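Long-range contact in nitrite reductase (Hyphomicrobium denitrificans, PDB 2DV6), which probably catalyses the one-electron reduction of nitrite to nitric oxide at copper centres, with cytochrome c as the likely electron donor: residues Ile367-Asp372 with Val401-Asp406. Sequence-based numbering, arbitrary orientation.
Sequences IGEIFD and VDFKID. With K (potassium ion), chain J.
Glu369, Lys404 and Asp406 bind one potassium ion between the two segments. Glu369 is bidentate, with OE1 at 2.6 Å and OE2 at 2.5 Å from the metal. The backbone O of Lys404 and OD2 of Asp406 come from the other segment. Three waters bring the count to seven oxygens. Glu369 OE1 and Asp406 OD2 are drawn together by the cation they share, which probably offsets their charge. The Glu369 chain bends at chi2 (-65°), which lets CG lie against Phe403 while the carboxylate faces the metal. OE2 also accepts the N-H of Ile370, which helps fix the carboxylate. Water 1 donates to Ile370 O and Asp372 OD1, so Asp372 belongs to the second shell. Its other oxygen, OD2, takes the N-H of Lys404 at 2.8 Å, nearly straight (164°) but from above the carboxylate plane. Asp372 N gives a weak hydrogen bond to Asp402 O.

The tight part is apolar. Val401 lies over one face of the Phe371 ring, with CG1 4.0 Å from the ring centroid, a CH-pi contact. The edge of Phe371 turns toward the face of Phe403, an offset edge-to-face pair with planes at 60°. Phe403 CD1 packs 4.0 Å from Glu369 CG. The ion side is polar and hydrated, and the Lys404 side chain runs out extended and exposed.

Ile370 packs on His224 of a second subunit, a copper ligand there. The contact lies in a cupredoxin-type domain. Strand 397-404 runs between strands 348-357 and 371-374, and Val401 and Phe403 also touch Ile351 and Val349. Phe371 reaches Val366 of strand 362-367, in the other sheet.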
# COMPACT_ATOMS: atom_id res chain seq x y z
N ILE A 367 -27.12 -36.20 -8.60
CA ILE A 367 -26.08 -37.01 -9.24
C ILE A 367 -26.46 -38.49 -9.09
O ILE A 367 -26.78 -38.92 -7.97
CB ILE A 367 -24.71 -36.77 -8.54
CG1 ILE A 367 -24.31 -35.29 -8.61
CG2 ILE A 367 -23.61 -37.69 -9.08
CD1 ILE A 367 -22.96 -34.99 -7.95
N GLY A 368 -26.44 -39.23 -10.20
CA GLY A 368 -26.74 -40.67 -10.19
C GLY A 368 -28.19 -40.97 -10.50
O GLY A 368 -28.58 -42.14 -10.57
N GLU A 369 -29.00 -39.92 -10.67
CA GLU A 369 -30.40 -40.11 -11.03
C GLU A 369 -30.83 -39.11 -12.10
O GLU A 369 -30.06 -38.21 -12.45
CB GLU A 369 -31.30 -40.01 -9.77
CG GLU A 369 -31.79 -41.34 -9.24
CD GLU A 369 -32.71 -42.07 -10.23
OE1 GLU A 369 -33.03 -43.26 -10.00
OE2 GLU A 369 -33.12 -41.48 -11.26
N ILE A 370 -32.05 -39.27 -12.63
CA ILE A 370 -32.59 -38.47 -13.73
C ILE A 370 -34.03 -38.09 -13.34
O ILE A 370 -34.76 -38.91 -12.80
CB ILE A 370 -32.61 -39.26 -15.06
CG1 ILE A 370 -31.21 -39.82 -15.37
CG2 ILE A 370 -33.16 -38.39 -16.24
CD1 ILE A 370 -31.13 -40.81 -16.53
N PHE A 371 -34.42 -36.84 -13.54
CA PHE A 371 -35.80 -36.45 -13.26
C PHE A 371 -36.76 -37.00 -14.31
O PHE A 371 -36.64 -36.68 -15.49
CB PHE A 371 -35.93 -34.93 -13.14
CG PHE A 371 -34.91 -34.30 -12.19
CD1 PHE A 371 -34.14 -33.23 -12.61
CD2 PHE A 371 -34.79 -34.76 -10.87
CE1 PHE A 371 -33.21 -32.64 -11.71
CE2 PHE A 371 -33.89 -34.18 -9.99
CZ PHE A 371 -33.10 -33.12 -10.40
N ASP A 372 -37.71 -37.82 -13.87
CA ASP A 372 -38.75 -38.36 -14.73
C ASP A 372 -39.65 -37.20 -15.14
O ASP A 372 -39.96 -37.08 -16.31
CB ASP A 372 -39.55 -39.45 -14.00
CG ASP A 372 -38.73 -40.75 -13.75
OD1 ASP A 372 -37.76 -41.04 -14.50
OD2 ASP A 372 -39.07 -41.49 -12.78
N VAL A 401 -39.68 -31.85 -8.80
CA VAL A 401 -39.09 -32.94 -9.59
C VAL A 401 -39.56 -34.26 -8.99
O VAL A 401 -39.65 -34.37 -7.75
CB VAL A 401 -37.55 -32.83 -9.72
CG1 VAL A 401 -37.15 -31.49 -10.42
CG2 VAL A 401 -36.86 -32.96 -8.37
N ASP A 402 -39.92 -35.22 -9.84
CA ASP A 402 -40.33 -36.58 -9.42
C ASP A 402 -39.40 -37.53 -10.15
O ASP A 402 -39.10 -37.31 -11.32
CB ASP A 402 -41.76 -36.96 -9.88
CG ASP A 402 -42.87 -36.12 -9.23
OD1 ASP A 402 -44.02 -36.16 -9.73
OD2 ASP A 402 -42.59 -35.39 -8.24
N PHE A 403 -39.00 -38.62 -9.48
CA PHE A 403 -38.28 -39.68 -10.13
C PHE A 403 -38.40 -40.98 -9.34
O PHE A 403 -38.46 -40.99 -8.11
CB PHE A 403 -36.81 -39.33 -10.31
CG PHE A 403 -36.15 -38.82 -9.08
CD1 PHE A 403 -35.28 -39.62 -8.36
CD2 PHE A 403 -36.37 -37.49 -8.64
CE1 PHE A 403 -34.65 -39.15 -7.23
CE2 PHE A 403 -35.75 -37.00 -7.52
CZ PHE A 403 -34.87 -37.83 -6.81
N LYS A 404 -38.45 -42.08 -10.09
CA LYS A 404 -38.39 -43.40 -9.50
C LYS A 404 -36.94 -43.75 -9.22
O LYS A 404 -36.07 -43.59 -10.08
CB LYS A 404 -39.04 -44.44 -10.43
CG LYS A 404 -38.88 -45.85 -9.88
CD LYS A 404 -39.69 -46.85 -10.64
CE LYS A 404 -39.28 -48.27 -10.23
NZ LYS A 404 -40.42 -49.21 -10.41
N ILE A 405 -36.67 -44.21 -8.01
CA ILE A 405 -35.35 -44.69 -7.65
C ILE A 405 -35.17 -46.18 -7.99
O ILE A 405 -35.64 -47.03 -7.26
CB ILE A 405 -35.08 -44.41 -6.16
CG1 ILE A 405 -35.18 -42.90 -5.90
CG2 ILE A 405 -33.71 -44.95 -5.75
CD1 ILE A 405 -35.29 -42.57 -4.43
N ASP A 406 -34.50 -46.47 -9.09
CA ASP A 406 -34.42 -47.85 -9.59
C ASP A 406 -33.47 -48.73 -8.80
O ASP A 406 -33.62 -49.94 -8.78
CB ASP A 406 -33.98 -47.89 -11.06
CG ASP A 406 -34.69 -46.85 -11.89
OD1 ASP A 406 -35.66 -47.17 -12.60
OD2 ASP A 406 -34.26 -45.69 -11.81
K K J . -34.67 -43.33 -11.99
O HOH W 1 -35.53 -41.36 -13.04
O HOH W 2 -36.35 -44.29 -13.25
O HOH W 3 -33.09 -43.26 -13.90